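Local coordinates for protein agmatinase (Deinococcus radiodurans, PDB 1WOH) that probably hydrolyses agmatine to putrescine and urea, as a manganese-dependent agmatinase of the arginase (ureohydrolase) family, at residues R99-A104 with L127-A132; A32-P37 with G84-P89; V140-H145 with D231-A236; V174-V179 with R197-I202. All coordinates share one frame; numbering follows the deposited sequence.

Overall arrangement
All four contacts belong to one alpha/beta domain built on a parallel eight-stranded sheet. Along the chain interaction 2 closes before interaction 1 opens, interaction 3 comes next, and interaction 4 is nested inside it. Interaction 2 joins border strand 80-85 to strand 31-36; interaction 1, centred about 11 Å away, packs helix 93-108 against helix 124-128, and Ile100 there touches Val36. Interaction 3 brings together loops following strands 137-142 and 223-229 at the manganese site. Interaction 4, about 15 Å from it between centres, pairs strands 173-181 and 200-203 at the other border. Interactions 2 and 4 lie about 28 Å apart, centre to centre, so the set spans the sheet.

Interaction 1 (R99-A104 with L127-A132)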
loop_
_atom_site.group_PDB
_atom_site.type_symbol
_atom_site.label_atom_id
_atom_site.label_comp_id
_atom_site.label_asym_id
_atom_site.label_seq_id
_atom_site.Cartn_x
_atom_site.Cartn_y
_atom_site.Cartn_z
ATOM N N ARG A 99 11.018 -10.784 -31.892
ATOM C CA ARG A 99 10.500 -9.431 -32.038
ATOM C C ARG A 99 11.386 -8.405 -31.343
ATOM O O ARG A 99 11.566 -7.292 -31.845
ATOM C CB ARG A 99 9.072 -9.346 -31.511
ATOM C CG ARG A 99 8.085 -10.040 -32.424
ATOM C CD ARG A 99 6.671 -9.632 -32.122
ATOM N NE ARG A 99 5.711 -10.424 -32.884
ATOM C CZ ARG A 99 4.439 -10.566 -32.534
ATOM N NH1 ARG A 99 3.989 -9.967 -31.439
ATOM N NH2 ARG A 99 3.626 -11.314 -33.263
ATOM N N ILE A 100 11.943 -8.782 -30.198
ATOM C CA ILE A 100 12.827 -7.896 -29.443
ATOM C C ILE A 100 14.111 -7.620 -30.233
ATOM O O ILE A 100 14.562 -6.477 -30.330
ATOM C CB ILE A 100 13.186 -8.521 -28.073
ATOM C CG1 ILE A 100 11.922 -8.613 -27.211
ATOM C CG2 ILE A 100 14.247 -7.685 -27.370
ATOM C CD1 ILE A 100 12.065 -9.486 -25.978
ATOM N N THR A 101 14.697 -8.673 -30.799
ATOM C CA THR A 101 15.915 -8.524 -31.586
ATOM C C THR A 101 15.685 -7.659 -32.824
ATOM O O THR A 101 16.509 -6.799 -33.156
ATOM C CB THR A 101 16.457 -9.890 -32.049
ATOM O OG1 THR A 101 16.771 -10.691 -30.903
ATOM C CG2 THR A 101 17.718 -9.703 -32.903
ATOM N N GLU A 102 14.565 -7.886 -33.505
ATOM C CA GLU A 102 14.253 -7.123 -34.706
ATOM C C GLU A 102 14.056 -5.646 -34.388
ATOM O O GLU A 102 14.601 -4.782 -35.073
ATOM C CB GLU A 102 13.003 -7.687 -35.393
ATOM C CG GLU A 102 12.555 -6.900 -36.627
ATOM C CD GLU A 102 13.639 -6.783 -37.696
ATOM O OE1 GLU A 102 13.416 -6.063 -38.695
ATOM O OE2 GLU A 102 14.711 -7.407 -37.545
ATOM N N ALA A 103 13.283 -5.354 -33.346
ATOM C CA ALA A 103 13.041 -3.973 -32.963
ATOM C C ALA A 103 14.341 -3.306 -32.527
ATOM O O ALA A 103 14.594 -2.153 -32.864
ATOM C CB ALA A 103 12.010 -3.908 -31.840
ATOM N N ALA A 104 15.166 -4.035 -31.779
ATOM C CA ALA A 104 16.436 -3.493 -31.302
ATOM C C ALA A 104 17.351 -3.176 -32.485
ATOM O O ALA A 104 18.007 -2.140 -32.501
ATOM C CB ALA A 104 17.108 -4.478 -30.357
ATOM N N LEU A 127 18.141 -8.678 -26.924
ATOM C CA LEU A 127 18.641 -7.325 -27.154
ATOM C C LEU A 127 20.060 -7.435 -27.716
ATOM O O LEU A 127 20.397 -6.823 -28.735
ATOM C CB LEU A 127 18.681 -6.552 -25.829
ATOM C CG LEU A 127 17.724 -5.399 -25.525
ATOM C CD1 LEU A 127 16.494 -5.448 -26.393
ATOM C CD2 LEU A 127 17.370 -5.448 -24.038
ATOM N N LEU A 128 20.894 -8.226 -27.048
ATOM C CA LEU A 128 22.276 -8.393 -27.478
ATOM C C LEU A 128 22.417 -8.991 -28.872
ATOM O O LEU A 128 23.375 -8.681 -29.577
ATOM C CB LEU A 128 23.054 -9.228 -26.456
ATOM C CG LEU A 128 23.483 -8.429 -25.219
ATOM C CD1 LEU A 128 23.994 -9.355 -24.120
ATOM C CD2 LEU A 128 24.574 -7.432 -25.641
ATOM N N ARG A 129 21.466 -9.827 -29.285
ATOM C CA ARG A 129 21.557 -10.420 -30.616
ATOM C C ARG A 129 21.594 -9.344 -31.696
ATOM O O ARG A 129 22.047 -9.592 -32.816
ATOM C CB ARG A 129 20.382 -11.368 -30.883
ATOM C CG ARG A 129 20.382 -12.627 -30.033
ATOM C CD ARG A 129 19.453 -13.706 -30.607
ATOM N NE ARG A 129 18.065 -13.267 -30.720
ATOM C CZ ARG A 129 17.049 -14.077 -31.006
ATOM N NH1 ARG A 129 17.269 -15.372 -31.209
ATOM N NH2 ARG A 129 15.816 -13.602 -31.093
ATOM N N ALA A 130 21.126 -8.146 -31.361
ATOM C CA ALA A 130 21.112 -7.054 -32.324
ATOM C C ALA A 130 22.481 -6.397 -32.492
ATOM O O ALA A 130 22.635 -5.483 -33.302
ATOM C CB ALA A 130 20.086 -6.011 -31.912
ATOM N N PHE A 131 23.467 -6.860 -31.730
ATOM C CA PHE A 131 24.818 -6.303 -31.793
ATOM C C PHE A 131 25.815 -7.324 -32.345
ATOM O O PHE A 131 26.995 -7.310 -32.002
ATOM C CB PHE A 131 25.269 -5.853 -30.397
ATOM C CG PHE A 131 24.434 -4.743 -29.819
ATOM C CD1 PHE A 131 23.125 -4.978 -29.400
ATOM C CD2 PHE A 131 24.954 -3.456 -29.707
ATOM C CE1 PHE A 131 22.344 -3.943 -28.874
ATOM C CE2 PHE A 131 24.186 -2.412 -29.184
ATOM C CZ PHE A 131 22.879 -2.654 -28.767
ATOM N N ALA A 132 25.333 -8.208 -33.207
ATOM C CA ALA A 132 26.191 -9.235 -33.787
ATOM C C ALA A 132 27.351 -8.657 -34.599
ATOM O O ALA A 132 28.406 -9.280 -34.705
ATOM C CB ALA A 132 25.359 -10.170 -34.659
#
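Two nitrogens of Arg129 converge on the hydroxyl of Thr101 and form the polar half of this contact. The guanidinium presents its side edge, with NE donating to Thr101 OG1 at 2.9 Å (N-H...O angle 151°) and NH2 to Thr101 OG1 at 3.1 Å in a more bent bond. OG1 lies only 9° out of the guanidinium plane, which fits donation by both N-H groups. The arginine chain bends at chi3 (-59°), placing NE where it can reach the hydroxyl, and the two side chains cross at about a right angle. The single proton of the Thr101 hydroxyl can go to Pro126 O, its strongest polar partner, or be shared with His97 O, while Arg129 NH2 has a salt bridge to Asp98. An alanine in place of Arg129 would probably leave Asp98 without this charged mate and Thr101 OG1 without its two guanidinium donors.

In fold terms, helix 93-108 meets helix 124-128 and the chain that follows it, in the helical layer beside strands 31-36 and 114-118 of the alpha/beta domain. Phe116 of strand 114-118 touches both Ala104 and Leu127.

The apolar half is small and close. Ile100 CG2 lies 3.3 Å from Leu127 CD1, shorter than usual for two carbons; Leu127 has torsions away from the usual rotamers, and the exact position of CD1 is doubtful. The same CD1 is 4.1 Å from Ala104 CB. Ala104 CB meets Ala130 CB at 3.7 Å, the short methyl side chains permitting a close approach, and Thr101 CG2 lies 3.7 Å from Arg129 CB.

Interaction 2 (A32-P37 with G84-P89); sequences AALGVP and GDVILP
Gly35 and Asp85 sit side by side with their CA atoms 4.2 Å apart, the one parallel bridge between these segments and the tight part of the contact. Gly35 N donates to Gly84 O at 2.9 Å, and Val86 N returns a bond of the same length to Gly35 O. Asp85 folds its carboxylate over the glycine: OD1 lies 3.2 Å from Gly35 CA, and a CB on Gly35 would collide with that oxygen. A chi1 of -67° sets Asp85 CG beside its own backbone N, from where OD1 makes this approach. OD1 has a salt bridge to Arg56, and OD2 accepts from the backbone N of Gly11 in a neighbouring subunit. A leucine in place of Asp85 would probably leave Arg56 without its charged partner and the Gly11 amide of that subunit without its acceptor.

Beyond the bridge the pairing gives way to looser apolar contacts. Val86 CG2 lies 3.9 Å from Leu34 CD2 and 4.0 Å from Val36 CG2, on the side faced by helix 93-108. Further along, Leu88 CD1 approaches Pro37 CG at 3.8 Å. Ile87, partly exposed, starts its side chain away from strand 31-36 and packs on His6 of the neighbouring subunit. Strand 80-85 is the outermost strand on this side of the chain's sheet, and its pairing with strand 31-36 forms one border of the parallel alpha/beta fold of the arginase family.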
loop_
_atom_site.group_PDB
_atom_site.type_symbol
_atom_site.label_atom_id
_atom_site.label_comp_id
_atom_site.label_asym_id
_atom_site.label_seq_id
_atom_site.Cartn_x
_atom_site.Cartn_y
_atom_site.Cartn_z
ATOM N N ALA A 32 17.988 6.801 -28.453
ATOM C CA ALA A 32 16.644 6.293 -28.700
ATOM C C ALA A 32 16.307 5.234 -27.662
ATOM O O ALA A 32 17.086 4.313 -27.428
ATOM C CB ALA A 32 16.540 5.697 -30.108
ATOM N N ALA A 33 15.153 5.382 -27.032
ATOM C CA ALA A 33 14.713 4.432 -26.017
ATOM C C ALA A 33 13.738 3.431 -26.628
ATOM O O ALA A 33 12.936 3.782 -27.491
ATOM C CB ALA A 33 14.040 5.181 -24.871
ATOM N N LEU A 34 13.818 2.181 -26.177
ATOM C CA LEU A 34 12.928 1.129 -26.649
ATOM C C LEU A 34 12.585 0.294 -25.432
ATOM O O LEU A 34 13.483 -0.133 -24.695
ATOM C CB LEU A 34 13.619 0.245 -27.698
ATOM C CG LEU A 34 12.763 -0.942 -28.170
ATOM C CD1 LEU A 34 11.616 -0.429 -29.018
ATOM C CD2 LEU A 34 13.610 -1.917 -28.963
ATOM N N GLY A 35 11.294 0.069 -25.214
ATOM C CA GLY A 35 10.881 -0.708 -24.060
ATOM C C GLY A 35 10.575 -2.154 -24.382
ATOM O O GLY A 35 10.141 -2.476 -25.491
ATOM N N VAL A 36 10.808 -3.024 -23.400
ATOM C CA VAL A 36 10.556 -4.452 -23.535
ATOM C C VAL A 36 9.834 -4.895 -22.258
ATOM O O VAL A 36 10.459 -5.408 -21.326
ATOM C CB VAL A 36 11.875 -5.239 -23.676
ATOM C CG1 VAL A 36 11.570 -6.696 -24.012
ATOM C CG2 VAL A 36 12.758 -4.603 -24.756
ATOM N N PRO A 37 8.500 -4.699 -22.207
ATOM C CA PRO A 37 7.638 -5.045 -21.068
ATOM C C PRO A 37 7.383 -6.540 -20.951
ATOM O O PRO A 37 6.247 -7.002 -21.048
ATOM C CB PRO A 37 6.370 -4.238 -21.349
ATOM C CG PRO A 37 6.276 -4.303 -22.835
ATOM C CD PRO A 37 7.709 -4.088 -23.294
ATOM N N GLY A 84 9.001 3.647 -28.517
ATOM C CA GLY A 84 7.905 2.879 -27.951
ATOM C C GLY A 84 8.351 1.533 -27.415
ATOM O O GLY A 84 9.510 1.362 -27.030
ATOM N N ASP A 85 7.428 0.574 -27.390
ATOM C CA ASP A 85 7.723 -0.765 -26.887
ATOM C C ASP A 85 7.640 -1.830 -27.963
ATOM O O ASP A 85 6.896 -1.694 -28.938
ATOM C CB ASP A 85 6.731 -1.186 -25.796
ATOM C CG ASP A 85 6.856 -0.380 -24.522
ATOM O OD1 ASP A 85 7.871 0.320 -24.329
ATOM O OD2 ASP A 85 5.924 -0.470 -23.695
ATOM N N VAL A 86 8.398 -2.901 -27.767
ATOM C CA VAL A 86 8.356 -4.031 -28.679
ATOM C C VAL A 86 6.946 -4.602 -28.483
ATOM O O VAL A 86 6.444 -4.655 -27.351
ATOM C CB VAL A 86 9.406 -5.103 -28.283
ATOM C CG1 VAL A 86 9.344 -6.295 -29.227
ATOM C CG2 VAL A 86 10.805 -4.490 -28.291
ATOM N N ILE A 87 6.288 -4.994 -29.573
ATOM C CA ILE A 87 4.952 -5.574 -29.468
ATOM C C ILE A 87 5.140 -7.040 -29.130
ATOM O O ILE A 87 5.533 -7.845 -29.970
ATOM C CB ILE A 87 4.163 -5.450 -30.780
ATOM C CG1 ILE A 87 3.944 -3.971 -31.104
ATOM C CG2 ILE A 87 2.819 -6.162 -30.646
ATOM C CD1 ILE A 87 3.232 -3.728 -32.413
ATOM N N LEU A 88 4.858 -7.377 -27.880
ATOM C CA LEU A 88 5.036 -8.733 -27.401
ATOM C C LEU A 88 3.774 -9.570 -27.433
ATOM O O LEU A 88 2.672 -9.059 -27.235
ATOM C CB LEU A 88 5.551 -8.699 -25.964
ATOM C CG LEU A 88 6.849 -7.925 -25.749
ATOM C CD1 LEU A 88 7.076 -7.714 -24.257
ATOM C CD2 LEU A 88 8.004 -8.695 -26.380
ATOM N N PRO A 89 3.924 -10.874 -27.696
ATOM C CA PRO A 89 2.767 -11.768 -27.728
ATOM C C PRO A 89 2.596 -12.215 -26.282
ATOM O O PRO A 89 3.361 -11.796 -25.417
ATOM C CB PRO A 89 3.254 -12.914 -28.591
ATOM C CG PRO A 89 4.692 -13.042 -28.158
ATOM C CD PRO A 89 5.149 -11.582 -28.119
#

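Interaction 3 (V140-H145 with D231-A236)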
loop_
_atom_site.group_PDB
_atom_site.type_symbol
_atom_site.label_atom_id
_atom_site.label_comp_id
_atom_site.label_asym_id
_atom_site.label_seq_id
_atom_site.Cartn_x
_atom_site.Cartn_y
_atom_site.Cartn_z
ATOM N N VAL A 140 29.542 -4.757 -19.721
ATOM C CA VAL A 140 29.828 -4.346 -18.351
ATOM C C VAL A 140 28.467 -4.524 -17.690
ATOM O O VAL A 140 27.509 -3.829 -18.013
ATOM C CB VAL A 140 30.286 -2.873 -18.259
ATOM C CG1 VAL A 140 30.298 -2.430 -16.799
ATOM C CG2 VAL A 140 31.694 -2.736 -18.840
ATOM N N GLN A 141 28.405 -5.479 -16.776
ATOM C CA GLN A 141 27.168 -5.845 -16.102
ATOM C C GLN A 141 27.125 -5.521 -14.609
ATOM O O GLN A 141 27.971 -5.995 -13.845
ATOM C CB GLN A 141 26.963 -7.357 -16.328
ATOM C CG GLN A 141 25.968 -8.055 -15.427
ATOM C CD GLN A 141 26.076 -9.579 -15.508
ATOM O OE1 GLN A 141 27.004 -10.121 -16.122
ATOM N NE2 GLN A 141 25.137 -10.274 -14.873
ATOM N N LEU A 142 26.153 -4.703 -14.198
ATOM C CA LEU A 142 25.977 -4.381 -12.777
ATOM C C LEU A 142 24.883 -5.360 -12.370
ATOM O O LEU A 142 23.822 -5.392 -12.988
ATOM C CB LEU A 142 25.496 -2.943 -12.579
ATOM C CG LEU A 142 26.468 -1.818 -12.951
ATOM C CD1 LEU A 142 25.894 -0.503 -12.473
ATOM C CD2 LEU A 142 27.820 -2.044 -12.303
ATOM N N ASP A 143 25.119 -6.144 -11.329
ATOM C CA ASP A 143 24.142 -7.173 -10.989
ATOM C C ASP A 143 24.510 -7.857 -9.683
ATOM O O ASP A 143 25.692 -7.993 -9.357
ATOM C CB ASP A 143 24.182 -8.220 -12.116
ATOM C CG ASP A 143 22.887 -8.978 -12.290
ATOM O OD1 ASP A 143 22.161 -9.188 -11.297
ATOM O OD2 ASP A 143 22.613 -9.389 -13.442
ATOM N N ALA A 144 23.504 -8.297 -8.936
ATOM C CA ALA A 144 23.754 -9.030 -7.706
ATOM C C ALA A 144 23.964 -10.491 -8.106
ATOM O O ALA A 144 24.563 -11.266 -7.370
ATOM C CB ALA A 144 22.552 -8.926 -6.772
ATOM N N HIS A 145 23.457 -10.858 -9.280
ATOM C CA HIS A 145 23.561 -12.239 -9.747
ATOM C C HIS A 145 24.369 -12.370 -11.039
ATOM O O HIS A 145 24.411 -11.451 -11.851
ATOM C CB HIS A 145 22.145 -12.814 -9.935
ATOM C CG HIS A 145 21.244 -12.586 -8.758
ATOM N ND1 HIS A 145 20.204 -11.678 -8.780
ATOM C CD2 HIS A 145 21.246 -13.122 -7.516
ATOM C CE1 HIS A 145 19.606 -11.668 -7.601
ATOM N NE2 HIS A 145 20.220 -12.535 -6.815
ATOM N N ASP A 231 18.922 -4.803 -9.223
ATOM C CA ASP A 231 19.180 -5.480 -7.954
ATOM C C ASP A 231 20.663 -5.449 -7.598
ATOM O O ASP A 231 21.072 -5.906 -6.522
ATOM C CB ASP A 231 18.598 -6.919 -7.909
ATOM C CG ASP A 231 19.313 -7.906 -8.819
ATOM O OD1 ASP A 231 20.484 -7.687 -9.173
ATOM O OD2 ASP A 231 18.679 -8.933 -9.157
ATOM N N GLY A 232 21.466 -4.889 -8.501
ATOM C CA GLY A 232 22.884 -4.738 -8.223
ATOM C C GLY A 232 23.010 -3.696 -7.116
ATOM O O GLY A 232 23.958 -3.701 -6.321
ATOM N N PHE A 233 22.033 -2.794 -7.060
ATOM C CA PHE A 233 22.015 -1.750 -6.042
ATOM C C PHE A 233 21.472 -2.267 -4.730
ATOM O O PHE A 233 20.658 -3.178 -4.702
ATOM C CB PHE A 233 21.169 -0.561 -6.499
ATOM C CG PHE A 233 21.773 0.181 -7.646
ATOM C CD1 PHE A 233 21.416 -0.118 -8.955
ATOM C CD2 PHE A 233 22.768 1.123 -7.417
ATOM C CE1 PHE A 233 22.052 0.508 -10.020
ATOM C CE2 PHE A 233 23.409 1.755 -8.478
ATOM C CZ PHE A 233 23.053 1.445 -9.779
ATOM N N ASP A 234 21.925 -1.671 -3.635
ATOM C CA ASP A 234 21.455 -2.076 -2.323
ATOM C C ASP A 234 19.931 -1.926 -2.291
ATOM O O ASP A 234 19.386 -0.940 -2.788
ATOM C CB ASP A 234 22.093 -1.194 -1.246
ATOM C CG ASP A 234 21.921 -1.765 0.148
ATOM O OD1 ASP A 234 20.802 -1.695 0.688
ATOM O OD2 ASP A 234 22.906 -2.297 0.693
ATOM N N PRO A 235 19.227 -2.913 -1.713
ATOM C CA PRO A 235 17.760 -2.911 -1.606
ATOM C C PRO A 235 17.201 -1.746 -0.784
ATOM O O PRO A 235 16.025 -1.389 -0.920
ATOM C CB PRO A 235 17.454 -4.263 -0.953
ATOM C CG PRO A 235 18.607 -5.102 -1.301
ATOM C CD PRO A 235 19.789 -4.174 -1.205
ATOM N N ALA A 236 18.026 -1.161 0.082
ATOM C CA ALA A 236 17.564 -0.032 0.879
ATOM C C ALA A 236 17.398 1.149 -0.070
ATOM O O ALA A 236 16.520 1.984 0.110
ATOM C CB ALA A 236 18.578 0.305 1.976
#
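Asp143 and Gly232 bring the two backbones together, their CA atoms 3.9 Å apart where strand 137-142 gives way to a loop. The other segment begins in a 3-10 turn. A CB on Gly232 would point at the first segment and fall 3.0 Å from Asp143 N, too close to fit, so the absent side chain permits this approach. The backbone N of Ala144 donates to Asp231 OD1 at 3.1 Å (N-H...O angle 162°), reaching it on the syn side but 29° out of the carboxylate plane.

Asp231 CG stands between its backbone N and carbonyl carbon, and its two oxygens face different partners. OD1 lies 3.1 Å from Asp143 OD1, a close approach of two carboxylate oxygens rather than a hydrogen bond, whereas OD2 lies 3.2 Å from His145 ND1 near the plane of the ring. The imidazole and carboxylate planes stand 84° apart. Asp143 is fixed by two donors, each above its carboxylate plane: His145 N reaches OD1 at 2.9 Å in an Asx turn, and Gln141 NE2 reaches OD2 at 3.0 Å. Asp143, His145 and Asp231 are manganese ligands of this enzyme, although no metal is bound to this chain, and the closeness of the carboxylates is consistent with shared metal binding. His121, Asp147 and Asp229 complete the two-manganese site.

Away from the site, Leu142 CD1 touches Phe233 CZ at 4.4 Å. Leu142, at the end of strand 137-142, packs on helix 251-264, and Phe233, in the loop after strand 223-229, packs on that strand and on helix 284-302; the two strands are neighbours in the sheet.

Interaction 4 (V174-V179 with R197-I202)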
loop_
_atom_site.group_PDB
_atom_site.type_symbol
_atom_site.label_atom_id
_atom_site.label_comp_id
_atom_site.label_asym_id
_atom_site.label_seq_id
_atom_site.Cartn_x
_atom_site.Cartn_y
_atom_site.Cartn_z
ATOM N N VAL A 174 32.959 -11.246 -26.710
ATOM C CA VAL A 174 34.153 -11.859 -26.156
ATOM C C VAL A 174 34.454 -11.730 -24.680
ATOM O O VAL A 174 35.289 -12.471 -24.161
ATOM C CB VAL A 174 35.405 -11.372 -26.919
ATOM C CG1 VAL A 174 35.286 -11.725 -28.393
ATOM C CG2 VAL A 174 35.564 -9.867 -26.749
ATOM N N HIS A 175 33.795 -10.810 -23.988
ATOM C CA HIS A 175 34.107 -10.651 -22.581
ATOM C C HIS A 175 33.016 -9.953 -21.800
ATOM O O HIS A 175 32.342 -9.067 -22.313
ATOM C CB HIS A 175 35.420 -9.865 -22.443
ATOM C CG HIS A 175 35.914 -9.750 -21.036
ATOM N ND1 HIS A 175 35.604 -8.683 -20.219
ATOM C CD2 HIS A 175 36.664 -10.593 -20.288
ATOM C CE1 HIS A 175 36.145 -8.874 -19.028
ATOM N NE2 HIS A 175 36.794 -10.025 -19.044
ATOM N N ILE A 176 32.842 -10.383 -20.560
ATOM C CA ILE A 176 31.868 -9.779 -19.661
ATOM C C ILE A 176 32.551 -9.461 -18.345
ATOM O O ILE A 176 33.343 -10.251 -17.830
ATOM C CB ILE A 176 30.674 -10.721 -19.348
ATOM C CG1 ILE A 176 29.936 -11.088 -20.635
ATOM C CG2 ILE A 176 29.692 -10.023 -18.393
ATOM C CD1 ILE A 176 28.704 -11.989 -20.395
ATOM N N THR A 177 32.252 -8.287 -17.811
ATOM C CA THR A 177 32.792 -7.875 -16.530
ATOM C C THR A 177 31.549 -7.684 -15.675
ATOM O O THR A 177 30.747 -6.795 -15.951
ATOM C CB THR A 177 33.535 -6.533 -16.626
ATOM O OG1 THR A 177 34.667 -6.672 -17.491
ATOM C CG2 THR A 177 33.999 -6.094 -15.244
ATOM N N THR A 178 31.391 -8.521 -14.656
ATOM C CA THR A 178 30.225 -8.450 -13.776
ATOM C C THR A 178 30.615 -7.893 -12.420
ATOM O O THR A 178 31.521 -8.409 -11.765
ATOM C CB THR A 178 29.607 -9.840 -13.594
ATOM O OG1 THR A 178 29.387 -10.417 -14.886
ATOM C CG2 THR A 178 28.277 -9.745 -12.858
ATOM N N VAL A 179 29.910 -6.851 -11.991
ATOM C CA VAL A 179 30.228 -6.213 -10.723
ATOM C C VAL A 179 29.023 -6.101 -9.798
ATOM O O VAL A 179 27.943 -5.706 -10.230
ATOM C CB VAL A 179 30.790 -4.797 -10.975
ATOM C CG1 VAL A 179 31.200 -4.148 -9.660
ATOM C CG2 VAL A 179 31.959 -4.877 -11.944
ATOM N N ARG A 197 35.959 -18.880 -19.406
ATOM C CA ARG A 197 35.826 -18.115 -20.650
ATOM C C ARG A 197 36.587 -16.793 -20.541
ATOM O O ARG A 197 36.585 -15.988 -21.477
ATOM C CB ARG A 197 34.358 -17.784 -20.946
ATOM C CG ARG A 197 33.488 -18.950 -21.337
ATOM C CD ARG A 197 32.073 -18.473 -21.623
ATOM N NE ARG A 197 32.008 -17.603 -22.793
ATOM C CZ ARG A 197 31.595 -17.993 -23.996
ATOM N NH1 ARG A 197 31.201 -19.242 -24.194
ATOM N NH2 ARG A 197 31.579 -17.130 -25.001
ATOM N N GLY A 198 37.205 -16.564 -19.388
ATOM C CA GLY A 198 37.961 -15.341 -19.188
ATOM C C GLY A 198 37.138 -14.176 -18.663
ATOM O O GLY A 198 37.657 -13.068 -18.512
ATOM N N HIS A 199 35.856 -14.409 -18.386
ATOM C CA HIS A 199 35.011 -13.329 -17.875
ATOM C C HIS A 199 35.556 -12.836 -16.537
ATOM O O HIS A 199 36.221 -13.575 -15.806
ATOM C CB HIS A 199 33.566 -13.804 -17.706
ATOM C CG HIS A 199 32.842 -14.035 -18.999
ATOM N ND1 HIS A 199 33.477 -14.047 -20.223
ATOM C CD2 HIS A 199 31.534 -14.277 -19.253
ATOM C CE1 HIS A 199 32.590 -14.286 -21.175
ATOM N NE2 HIS A 199 31.403 -14.429 -20.611
ATOM N N THR A 200 35.273 -11.578 -16.220
ATOM C CA THR A 200 35.740 -10.980 -14.975
ATOM C C THR A 200 34.595 -10.877 -13.979
ATOM O O THR A 200 33.563 -10.269 -14.258
ATOM C CB THR A 200 36.328 -9.583 -15.235
ATOM O OG1 THR A 200 37.378 -9.690 -16.204
ATOM C CG2 THR A 200 36.896 -8.985 -13.949
ATOM N N ILE A 201 34.793 -11.484 -12.818
ATOM C CA ILE A 201 33.789 -11.502 -11.769
ATOM C C ILE A 201 34.255 -10.636 -10.608
ATOM O O ILE A 201 35.268 -10.929 -9.977
ATOM C CB ILE A 201 33.555 -12.954 -11.287
ATOM C CG1 ILE A 201 32.957 -13.777 -12.430
ATOM C CG2 ILE A 201 32.662 -12.971 -10.058
ATOM C CD1 ILE A 201 32.613 -15.210 -12.050
ATOM N N ILE A 202 33.519 -9.566 -10.336
ATOM C CA ILE A 202 33.882 -8.664 -9.248
ATOM C C ILE A 202 32.798 -8.633 -8.172
ATOM O O ILE A 202 31.793 -7.936 -8.307
ATOM C CB ILE A 202 34.124 -7.226 -9.780
ATOM C CG1 ILE A 202 35.168 -7.257 -10.905
ATOM C CG2 ILE A 202 34.617 -6.329 -8.649
ATOM C CD1 ILE A 202 35.407 -5.902 -11.583
HETATM O O HOH W 1 36.688 -13.355 -21.829
HETATM O O HOH W 2 31.358 -11.959 -15.734
#
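The imidazole of His175 turns its edge to Thr200, and that of His199 offers a face to Ile176. At the His175 edge, NE2 and Thr200 OG1 share a hydrogen bond of 2.9 Å in which either could be the donor; CG anti to the backbone N (chi1 -174°) starts the ring on this course. Gly198 O lies near the plane of that ring, 3.2 Å from His175 CD2. Over the face of the His199 ring stands Ile176 CB, 4.0 Å from the centroid and 23° off the normal, a CH-pi contact. Phe148 meets the His199 ring edge-to-face, with a water in plane at its edge; His138 meets the His175 ring obliquely.

Behind these groups runs regular parallel pairing, the strand axes 5° apart in direction. Thr200 N donates to Ile176 O, Thr178 N to Thr200 O at 2.8 Å, and Ile202 N to Thr178 O at 2.7 Å. On the face carrying Thr177, Val179 and Ile202, Val179 CG2 packs on Ile202 CD1 at 3.6 Å. The water beside His199 bridges Val174 O and Arg197 O; a second donates to Thr178 OG1 and Thr200 O. Thr178 OG1 has its strongest partner in Gln141 OE1, a link toward the manganese ligand Asp143, which Gln141 also holds.

Gly198, with positive phi, ends helix 188-196 in a Schellman motif and turns the chain into strand 200-203, completing a beta-alpha-beta unit. Ile201 packs back on that helix, Ile176 on helix 162-169, and strand 173-181 bonds on its other side to strand 137-142, with strand 200-203 outermost in the chain's sheet.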